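Local coordinates for fosfomycin resistance protein FosX (Mesorhizobium loti, PDB 1R9C) that catalyses the manganese-dependent hydration of the antibiotic fosfomycin, working as a homodimer of the glyoxalase (VOC) superfamily and so conferring resistance, at residues F10-L15 / F109-N114; E30-D35 / E44-I49; F72-A77 / L119-L124. One frame throughout, in Å; residues are numbered along the deposited sequence.

Contact 1: residues F10-L15 / F109-N114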
loop_
_atom_site.group_PDB
_atom_site.type_symbol
_atom_site.label_atom_id
_atom_site.label_comp_id
_atom_site.label_asym_id
_atom_site.label_seq_id
_atom_site.Cartn_x
_atom_site.Cartn_y
_atom_site.Cartn_z
ATOM N N PHE A 10 -3.251 -6.968 -1.153
ATOM C CA PHE A 10 -2.209 -7.911 -1.585
ATOM C C PHE A 10 -2.779 -9.233 -2.084
ATOM O O PHE A 10 -3.649 -9.812 -1.442
ATOM C CB PHE A 10 -1.261 -8.200 -0.402
ATOM C CG PHE A 10 -0.723 -6.932 0.240
ATOM C CD1 PHE A 10 -1.221 -6.486 1.460
ATOM C CD2 PHE A 10 0.211 -6.158 -0.441
ATOM C CE1 PHE A 10 -0.757 -5.292 2.042
ATOM C CE2 PHE A 10 0.676 -4.965 0.124
ATOM C CZ PHE A 10 0.188 -4.528 1.346
ATOM N N ILE A 11 -2.241 -9.718 -3.200
ATOM C CA ILE A 11 -2.571 -11.028 -3.745
ATOM C C ILE A 11 -1.487 -11.996 -3.238
ATOM O O ILE A 11 -0.305 -11.666 -3.245
ATOM C CB ILE A 11 -2.536 -10.953 -5.270
ATOM C CG1 ILE A 11 -3.263 -9.680 -5.749
ATOM C CG2 ILE A 11 -2.956 -12.331 -5.923
ATOM C CD1 ILE A 11 -4.644 -9.876 -6.273
ATOM N N VAL A 12 -1.912 -13.142 -2.706
ATOM C CA VAL A 12 -1.014 -14.063 -2.027
ATOM C C VAL A 12 -1.421 -15.476 -2.421
ATOM O O VAL A 12 -2.593 -15.728 -2.712
ATOM C CB VAL A 12 -1.067 -13.882 -0.466
ATOM C CG1 VAL A 12 -0.587 -12.473 -0.039
ATOM C CG2 VAL A 12 -2.471 -14.211 0.108
ATOM N N ARG A 13 -0.452 -16.386 -2.465
ATOM C CA ARG A 13 -0.689 -17.769 -2.858
ATOM C C ARG A 13 -1.448 -18.539 -1.768
ATOM O O ARG A 13 -2.277 -19.413 -2.071
ATOM C CB ARG A 13 0.642 -18.481 -3.167
ATOM C CG ARG A 13 1.231 -18.276 -4.599
ATOM C CD ARG A 13 2.680 -18.815 -4.776
ATOM N NE ARG A 13 3.617 -18.254 -3.780
ATOM C CZ ARG A 13 4.844 -18.718 -3.530
ATOM N NH1 ARG A 13 5.331 -19.754 -4.201
ATOM N NH2 ARG A 13 5.592 -18.142 -2.594
ATOM N N ASP A 14 -1.147 -18.217 -0.512
ATOM C CA ASP A 14 -1.640 -18.962 0.648
ATOM C C ASP A 14 -2.260 -18.014 1.664
ATOM O O ASP A 14 -1.548 -17.438 2.486
ATOM C CB ASP A 14 -0.461 -19.732 1.283
ATOM C CG ASP A 14 -0.867 -20.600 2.470
ATOM O OD1 ASP A 14 -1.988 -20.456 3.006
ATOM O OD2 ASP A 14 -0.095 -21.460 2.958
ATOM N N LEU A 15 -3.585 -17.892 1.628
ATOM C CA LEU A 15 -4.312 -17.013 2.539
ATOM C C LEU A 15 -4.109 -17.298 4.026
ATOM O O LEU A 15 -4.187 -16.381 4.880
ATOM C CB LEU A 15 -5.814 -17.138 2.274
ATOM C CG LEU A 15 -6.590 -16.269 1.297
ATOM C CD1 LEU A 15 -8.097 -16.366 1.588
ATOM C CD2 LEU A 15 -6.150 -14.836 1.355
ATOM N N PHE A 109 11.445 -6.692 5.644
ATOM C CA PHE A 109 11.208 -8.125 5.551
ATOM C C PHE A 109 10.238 -8.380 4.378
ATOM O O PHE A 109 9.680 -7.445 3.821
ATOM C CB PHE A 109 10.689 -8.677 6.895
ATOM C CG PHE A 109 9.269 -8.278 7.230
ATOM C CD1 PHE A 109 8.194 -9.080 6.863
ATOM C CD2 PHE A 109 9.010 -7.098 7.936
ATOM C CE1 PHE A 109 6.887 -8.690 7.161
ATOM C CE2 PHE A 109 7.713 -6.714 8.245
ATOM C CZ PHE A 109 6.648 -7.519 7.875
ATOM N N TYR A 110 10.115 -9.631 3.965
ATOM C CA TYR A 110 9.253 -9.994 2.843
ATOM C C TYR A 110 8.217 -10.940 3.414
ATOM O O TYR A 110 8.539 -11.729 4.303
ATOM C CB TYR A 110 10.054 -10.744 1.767
ATOM C CG TYR A 110 11.215 -9.949 1.225
ATOM C CD1 TYR A 110 12.444 -9.992 1.857
ATOM C CD2 TYR A 110 11.049 -9.099 0.126
ATOM C CE1 TYR A 110 13.506 -9.268 1.399
ATOM C CE2 TYR A 110 12.099 -8.331 -0.340
ATOM C CZ TYR A 110 13.340 -8.448 0.291
ATOM O OH TYR A 110 14.401 -7.723 -0.140
ATOM N N ASP A 111 6.992 -10.909 2.890
ATOM C CA ASP A 111 6.040 -11.961 3.228
ATOM C C ASP A 111 6.350 -13.164 2.321
ATOM O O ASP A 111 7.504 -13.309 1.825
ATOM C CB ASP A 111 4.600 -11.448 3.033
ATOM C CG ASP A 111 4.279 -11.166 1.570
ATOM O OD1 ASP A 111 3.157 -10.739 1.288
ATOM O OD2 ASP A 111 5.083 -11.370 0.632
ATOM N N ASP A 112 5.353 -14.023 2.059
ATOM C CA ASP A 112 5.659 -15.266 1.335
ATOM C C ASP A 112 5.520 -15.106 -0.170
ATOM O O ASP A 112 5.679 -16.067 -0.920
ATOM C CB ASP A 112 4.746 -16.417 1.786
ATOM C CG ASP A 112 5.120 -16.984 3.139
ATOM O OD1 ASP A 112 6.295 -16.863 3.586
ATOM O OD2 ASP A 112 4.282 -17.607 3.817
ATOM N N ASP A 113 5.211 -13.891 -0.617
ATOM C CA ASP A 113 4.795 -13.666 -2.004
ATOM C C ASP A 113 5.585 -12.497 -2.615
ATOM O O ASP A 113 5.087 -11.770 -3.459
ATOM C CB ASP A 113 3.277 -13.410 -2.041
ATOM C CG ASP A 113 2.468 -14.633 -1.610
ATOM O OD1 ASP A 113 2.220 -15.532 -2.450
ATOM O OD2 ASP A 113 2.061 -14.782 -0.441
ATOM N N ASN A 114 6.828 -12.327 -2.157
ATOM C CA ASN A 114 7.713 -11.264 -2.627
ATOM C C ASN A 114 7.299 -9.819 -2.358
ATOM O O ASN A 114 7.898 -8.917 -2.900
ATOM C CB ASN A 114 8.094 -11.475 -4.110
ATOM C CG ASN A 114 8.806 -12.778 -4.318
ATOM O OD1 ASN A 114 9.478 -13.282 -3.402
ATOM N ND2 ASN A 114 8.670 -13.347 -5.504
HETATM O O HOH W 1 1.215 -17.050 0.406
#
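Arg-13 and Asp-113 carry this contact, and the tight part lies around one carboxylate oxygen. Asp-113 OD1 accepts from Arg-13 N at 2.8 Å, with the donor standing 43° above the carboxylate plane. The same OD1 takes a weak bond from Arg-13 NE at 3.3 Å, which is part of a salt bridge. The Arg-13 chain bends at chi3 (-55°), and this turns the edge of the guanidinium toward the loop. Its NH2 then reaches Asp-112 O at 2.7 Å, nearly along the C=O axis and in the guanidinium plane. Guanidinium and Asp-113 carboxylate stand almost at right angles, 82° apart. The other oxygen, Asp-113 OD2, lies against Val-12 CB at 3.3 Å. Val-12 is buried here, where strand 5-12 ends.

On the looser side water takes over. Water 1 donates to Asp-113 OD2 at 2.6 Å and accepts from Asp-14 N at 2.8 Å. Arg-13 is exposed, and Asp-112 lies at the border with solvent. Asp-14 caps the start of helix 15-26 through its OD1.

The Asp loop keeps its own shape. Asp-113 N donates to Asp-111 OD2 at 2.8 Å, while Asp-111 OD1 is bound by His-115. The Asx turn lies in the loop between strands 106-110 and 116-120. Through its contact with the end of strand 5-12, this loop links the two sheets of the VOC fold.

Contact 2: residues E30-D35 / E44-I49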
loop_
_atom_site.group_PDB
_atom_site.type_symbol
_atom_site.label_atom_id
_atom_site.label_comp_id
_atom_site.label_asym_id
_atom_site.label_seq_id
_atom_site.Cartn_x
_atom_site.Cartn_y
_atom_site.Cartn_z
ATOM N N GLU A 30 -8.574 -10.023 11.941
ATOM C CA GLU A 30 -9.410 -10.437 10.817
ATOM C C GLU A 30 -10.844 -10.000 11.062
ATOM O O GLU A 30 -11.457 -10.373 12.076
ATOM C CB GLU A 30 -9.331 -11.948 10.600
ATOM C CG GLU A 30 -9.931 -12.441 9.283
ATOM C CD GLU A 30 -9.943 -13.955 9.205
ATOM O OE1 GLU A 30 -11.014 -14.543 8.913
ATOM O OE2 GLU A 30 -8.885 -14.559 9.456
ATOM N N VAL A 31 -11.381 -9.210 10.141
ATOM C CA VAL A 31 -12.780 -8.742 10.250
ATOM C C VAL A 31 -13.736 -9.354 9.218
ATOM O O VAL A 31 -14.957 -9.165 9.303
ATOM C CB VAL A 31 -12.883 -7.201 10.228
ATOM C CG1 VAL A 31 -12.028 -6.570 11.382
ATOM C CG2 VAL A 31 -12.422 -6.642 8.919
ATOM N N TYR A 32 -13.195 -10.059 8.228
ATOM C CA TYR A 32 -14.041 -10.631 7.176
ATOM C C TYR A 32 -13.311 -11.752 6.473
ATOM O O TYR A 32 -12.102 -11.645 6.233
ATOM C CB TYR A 32 -14.407 -9.568 6.132
ATOM C CG TYR A 32 -15.108 -10.114 4.880
ATOM C CD1 TYR A 32 -16.486 -10.388 4.883
ATOM C CD2 TYR A 32 -14.387 -10.355 3.700
ATOM C CE1 TYR A 32 -17.134 -10.882 3.725
ATOM C CE2 TYR A 32 -15.033 -10.845 2.538
ATOM C CZ TYR A 32 -16.384 -11.099 2.562
ATOM O OH TYR A 32 -16.982 -11.583 1.418
ATOM N N ALA A 33 -14.063 -12.805 6.136
ATOM C CA ALA A 33 -13.580 -13.874 5.264
ATOM C C ALA A 33 -14.691 -14.295 4.307
ATOM O O ALA A 33 -15.791 -14.668 4.732
ATOM C CB ALA A 33 -13.065 -15.091 6.087
ATOM N N SER A 34 -14.400 -14.241 3.010
ATOM C CA SER A 34 -15.357 -14.669 1.999
ATOM C C SER A 34 -15.716 -16.156 2.118
ATOM O O SER A 34 -16.765 -16.572 1.648
ATOM C CB SER A 34 -14.870 -14.316 0.593
ATOM O OG SER A 34 -13.764 -15.110 0.239
ATOM N N ASP A 35 -14.866 -16.940 2.778
ATOM C CA ASP A 35 -15.175 -18.364 3.071
ATOM C C ASP A 35 -16.402 -18.618 3.964
ATOM O O ASP A 35 -16.959 -19.735 3.970
ATOM C CB ASP A 35 -13.946 -19.048 3.682
ATOM C CG ASP A 35 -12.972 -19.520 2.627
ATOM O OD1 ASP A 35 -13.397 -19.739 1.468
ATOM O OD2 ASP A 35 -11.753 -19.672 2.851
ATOM N N GLU A 44 -11.072 -14.201 -0.252
ATOM C CA GLU A 44 -10.479 -12.965 0.233
ATOM C C GLU A 44 -10.713 -12.838 1.738
ATOM O O GLU A 44 -11.647 -13.453 2.280
ATOM C CB GLU A 44 -11.028 -11.748 -0.539
ATOM C CG GLU A 44 -12.458 -11.373 -0.214
ATOM C CD GLU A 44 -13.052 -10.362 -1.189
ATOM O OE1 GLU A 44 -12.326 -9.459 -1.664
ATOM O OE2 GLU A 44 -14.261 -10.475 -1.470
ATOM N N LYS A 45 -9.846 -12.073 2.404
ATOM C CA LYS A 45 -10.035 -11.696 3.791
ATOM C C LYS A 45 -9.709 -10.234 3.957
ATOM O O LYS A 45 -8.855 -9.706 3.233
ATOM C CB LYS A 45 -9.063 -12.473 4.687
ATOM C CG LYS A 45 -9.361 -13.972 4.824
ATOM C CD LYS A 45 -8.389 -14.565 5.784
ATOM C CE LYS A 45 -8.767 -15.957 6.224
ATOM N NZ LYS A 45 -8.024 -16.222 7.501
ATOM N N PHE A 46 -10.380 -9.584 4.913
ATOM C CA PHE A 46 -10.092 -8.197 5.280
ATOM C C PHE A 46 -9.551 -8.189 6.720
ATOM O O PHE A 46 -10.067 -8.924 7.609
ATOM C CB PHE A 46 -11.355 -7.342 5.277
ATOM C CG PHE A 46 -12.035 -7.207 3.936
ATOM C CD1 PHE A 46 -13.370 -6.840 3.883
ATOM C CD2 PHE A 46 -11.336 -7.404 2.741
ATOM C CE1 PHE A 46 -14.028 -6.674 2.658
ATOM C CE2 PHE A 46 -11.975 -7.267 1.518
ATOM C CZ PHE A 46 -13.326 -6.886 1.471
ATOM N N PHE A 47 -8.540 -7.344 6.946
ATOM C CA PHE A 47 -7.976 -7.171 8.264
ATOM C C PHE A 47 -7.905 -5.710 8.621
ATOM O O PHE A 47 -7.830 -4.836 7.733
ATOM C CB PHE A 47 -6.537 -7.717 8.313
ATOM C CG PHE A 47 -6.433 -9.207 8.153
ATOM C CD1 PHE A 47 -6.386 -9.790 6.874
ATOM C CD2 PHE A 47 -6.321 -10.022 9.261
ATOM C CE1 PHE A 47 -6.262 -11.156 6.724
ATOM C CE2 PHE A 47 -6.209 -11.427 9.110
ATOM C CZ PHE A 47 -6.183 -11.980 7.842
ATOM N N LEU A 48 -7.887 -5.453 9.933
ATOM C CA LEU A 48 -7.546 -4.131 10.438
ATOM C C LEU A 48 -6.228 -4.192 11.224
ATOM O O LEU A 48 -5.991 -5.102 12.055
ATOM C CB LEU A 48 -8.657 -3.561 11.329
ATOM C CG LEU A 48 -9.925 -2.943 10.728
ATOM C CD1 LEU A 48 -10.981 -2.620 11.798
ATOM C CD2 LEU A 48 -9.546 -1.663 9.976
ATOM N N ILE A 49 -5.366 -3.228 10.920
ATOM C CA ILE A 49 -4.183 -2.949 11.725
ATOM C C ILE A 49 -4.446 -1.548 12.269
ATOM O O ILE A 49 -4.238 -0.580 11.570
ATOM C CB ILE A 49 -2.903 -2.980 10.866
ATOM C CG1 ILE A 49 -2.676 -4.397 10.302
ATOM C CG2 ILE A 49 -1.678 -2.598 11.760
ATOM C CD1 ILE A 49 -1.736 -4.489 9.147
HETATM O O HOH W 2 -11.965 -16.371 2.795
#
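Phe-46 sits opposite two residues of the other strand, Val-31 and Tyr-32. The backbone bonds come first. Val-31 N donates to Phe-46 O at 2.9 Å, and Tyr-32 N adds a weak bond to the same oxygen. Phe-46 N returns a bond to Tyr-32 O. Farther on, Ser-34 N donates to Glu-44 O. Ser-34 OG, set between its backbone N and carbonyl carbon (chi1 70°), accepts from Glu-44 N at 2.9 Å. Water 2 also joins Asp-35 N to Glu-44 O.

This is an antiparallel beta hairpin with a classic beta bulge at Val-31 and Tyr-32. Strand 29-33 is an edge of the four-stranded sheet within this chain. Strand 44-49 lies inside it and carries Glu-44, the inferred proton acceptor of the active site.

The charged contact lies on the face of Glu-30, Ala-33, Lys-45 and Phe-47. Lys-45 is extended beyond CG, and its NZ donates to Glu-30 OE2 at 2.7 Å in a salt bridge, from 49° above the carboxylate plane. The same NZ also bonds Thr-19 of helix 15-26. Glu-30 CG sits over the Phe-47 ring in a CH-pi contact, 4.3 Å from the centroid.

Aromatic packing lies on the face of Tyr-32 and Phe-46. Their side chains run side by side, with ring planes 31° apart and Tyr-32 CD2 over one face of Phe-46. Glu-44 CG meets the Tyr-32 ring at its edge, 3.8 Å from CE2. The hydroxyl of Tyr-32 bonds Glu-37.

A separate apolar contact joins Val-31 CG1 to Leu-48 CD1 at 4.1 Å. Leu-124 of the second subunit packs on Leu-48.

Contact 3: residues F72-A77 / L119-L124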
loop_
_atom_site.group_PDB
_atom_site.type_symbol
_atom_site.label_atom_id
_atom_site.label_comp_id
_atom_site.label_asym_id
_atom_site.label_seq_id
_atom_site.Cartn_x
_atom_site.Cartn_y
_atom_site.Cartn_z
ATOM N N PHE A 72 5.255 0.597 8.032
ATOM C CA PHE A 72 4.469 0.898 9.232
ATOM C C PHE A 72 5.328 1.515 10.327
ATOM O O PHE A 72 6.523 1.249 10.443
ATOM C CB PHE A 72 3.792 -0.393 9.736
ATOM C CG PHE A 72 2.733 -0.902 8.793
ATOM C CD1 PHE A 72 3.067 -1.765 7.755
ATOM C CD2 PHE A 72 1.418 -0.475 8.909
ATOM C CE1 PHE A 72 2.070 -2.210 6.860
ATOM C CE2 PHE A 72 0.411 -0.943 8.020
ATOM C CZ PHE A 72 0.766 -1.800 7.001
ATOM N N LYS A 73 4.712 2.328 11.168
ATOM C CA LYS A 73 5.448 3.036 12.221
ATOM C C LYS A 73 5.471 2.260 13.537
ATOM O O LYS A 73 4.439 1.774 14.001
ATOM C CB LYS A 73 4.802 4.422 12.472
ATOM C CG LYS A 73 5.446 5.278 13.597
ATOM C CD LYS A 73 6.891 5.761 13.236
ATOM C CE LYS A 73 7.451 6.727 14.305
ATOM N NZ LYS A 73 7.483 6.108 15.707
ATOM N N ILE A 74 6.656 2.160 14.140
ATOM C CA ILE A 74 6.794 1.541 15.455
ATOM C C ILE A 74 7.680 2.459 16.292
ATOM O O ILE A 74 8.297 3.392 15.760
ATOM C CB ILE A 74 7.442 0.106 15.387
ATOM C CG1 ILE A 74 8.854 0.167 14.771
ATOM C CG2 ILE A 74 6.551 -0.909 14.647
ATOM C CD1 ILE A 74 9.772 -0.968 15.282
ATOM N N ASP A 75 7.742 2.183 17.590
ATOM C CA ASP A 75 8.552 2.958 18.493
ATOM C C ASP A 75 9.928 2.353 18.548
ATOM O O ASP A 75 10.076 1.128 18.514
ATOM C CB ASP A 75 7.956 2.967 19.898
ATOM C CG ASP A 75 8.682 3.949 20.815
ATOM O OD1 ASP A 75 9.649 3.545 21.489
ATOM O OD2 ASP A 75 8.398 5.153 20.851
ATOM N N ASP A 76 10.943 3.198 18.662
ATOM C CA ASP A 76 12.309 2.687 18.732
ATOM C C ASP A 76 12.541 1.594 19.789
ATOM O O ASP A 76 13.361 0.686 19.568
ATOM C CB ASP A 76 13.325 3.819 18.926
ATOM C CG ASP A 76 14.724 3.397 18.524
ATOM O OD1 ASP A 76 15.594 3.390 19.405
ATOM O OD2 ASP A 76 15.038 3.029 17.358
ATOM N N ALA A 77 11.822 1.676 20.913
ATOM C CA ALA A 77 11.979 0.716 22.011
ATOM C C ALA A 77 11.554 -0.704 21.632
ATOM O O ALA A 77 12.010 -1.672 22.245
ATOM C CB ALA A 77 11.214 1.182 23.271
ATOM N N LEU A 119 9.236 -1.893 8.927
ATOM C CA LEU A 119 8.859 -1.318 10.224
ATOM C C LEU A 119 9.912 -0.255 10.494
ATOM O O LEU A 119 11.109 -0.563 10.532
ATOM C CB LEU A 119 8.902 -2.399 11.316
ATOM C CG LEU A 119 8.031 -3.611 10.968
ATOM C CD1 LEU A 119 8.342 -4.751 11.897
ATOM C CD2 LEU A 119 6.516 -3.234 11.059
ATOM N N HIS A 120 9.472 0.995 10.639
ATOM C CA HIS A 120 10.364 2.152 10.704
ATOM C C HIS A 120 10.083 2.931 12.018
ATOM O O HIS A 120 8.942 3.175 12.319
ATOM C CB HIS A 120 10.100 3.054 9.477
ATOM C CG HIS A 120 10.957 4.277 9.440
ATOM N ND1 HIS A 120 12.324 4.225 9.579
ATOM C CD2 HIS A 120 10.642 5.585 9.286
ATOM C CE1 HIS A 120 12.823 5.451 9.526
ATOM N NE2 HIS A 120 11.821 6.295 9.346
ATOM N N THR A 121 11.124 3.296 12.776
ATOM C CA THR A 121 10.988 3.991 14.074
ATOM C C THR A 121 11.006 5.526 13.977
ATOM O O THR A 121 10.742 6.234 14.962
ATOM C CB THR A 121 12.076 3.513 15.086
ATOM O OG1 THR A 121 13.340 4.087 14.742
ATOM C CG2 THR A 121 12.300 1.966 14.971
ATOM N N GLY A 122 11.303 6.040 12.795
ATOM C CA GLY A 122 11.551 7.459 12.625
ATOM C C GLY A 122 10.392 8.176 11.963
ATOM O O GLY A 122 9.382 7.563 11.650
ATOM N N THR A 123 10.545 9.484 11.749
ATOM C CA THR A 123 9.473 10.264 11.121
ATOM C C THR A 123 9.966 11.017 9.884
ATOM O O THR A 123 11.173 11.147 9.648
ATOM C CB THR A 123 8.930 11.336 12.124
ATOM O OG1 THR A 123 9.972 12.281 12.395
ATOM C CG2 THR A 123 8.614 10.724 13.543
ATOM N N LEU A 124 9.020 11.540 9.110
ATOM C CA LEU A 124 9.345 12.390 7.969
ATOM C C LEU A 124 10.116 13.643 8.389
ATOM O O LEU A 124 11.107 13.986 7.755
ATOM C CB LEU A 124 8.063 12.780 7.221
ATOM C CG LEU A 124 8.188 13.760 6.051
ATOM C CD1 LEU A 124 9.137 13.214 4.967
ATOM C CD2 LEU A 124 6.822 14.012 5.454
HETATM O O HOH W 3 10.571 5.841 17.853
#
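Two neighbouring parallel strands of the three-stranded sheet meet here, Phe-72 beside Leu-119 and Lys-73 beside His-120. The strands also carry the manganese ligands His-69 and Glu-118, one ahead of each segment. His-120 N donates to Phe-72 O at 3.0 Å, and Ile-74 N donates to His-120 O at 3.1 Å.

Beyond the pairing the regular ladder ends, but the loops stay in touch. Lys-73 CG is anti to its backbone N (chi1 178°). Further bends at chi2 and chi4 bring the chain along the backbone of 120-122. CE lies 3.4 Å from Gly-122 O. NZ gives a 2.8 Å bond to Ile-74 O and a weak one to Thr-121 O at 3.3 Å. It also forms a salt bridge with Glu-3 of the second subunit.

Thr-121 has its methyl against Ile-74, with CG2 3.9 Å from CD1. Its OG1 donates weakly to Asp-76 OD2 but also bonds Arg-105 N. Arg-105 forms a salt bridge with Asp-76 as well. Water 3 accepts from Asp-76 N and donates to Thr-121 O at 2.9 Å. On the face opposite Lys-73 and His-120, Leu-119 CD2 packs on Phe-72 CB; it also meets Ile-74 CG2. The His-120 ring has Gly-122 N 3.4 Å above its centre, and its ND1 bonds Ser-106.

The Lys-73 ammonium is thus held by Ile-74 O, more weakly by Thr-121 O, and by the carboxylate of Glu-3 of the second subunit. Nearby positive charge from Arg-105 would probably favour an ionised Asp-76. Lys-73, at the end of its strand, links this contact to the second subunit by charge.

In the fold
Contact 3 is the most buried of the three, while contacts 1 and 2 are partly buried. Contact 2 lies within the four-stranded sheet, and contact 3 within the three-stranded one. Contact 1 reaches from one sheet to the other, so its bonds are made by side chains and loop backbone. Contacts 2 and 3 rest on strand pairing, antiparallel in one and parallel in the other. The contacts also touch: Leu-15 packs on Glu-44 and Lys-45, Phe-109 on Leu-119, and Ile-49 on Phe-72. All three meet the second subunit. At contact 3 that subunit even continues the sheet. Contact 2 is nested in the loop that contact 1 closes.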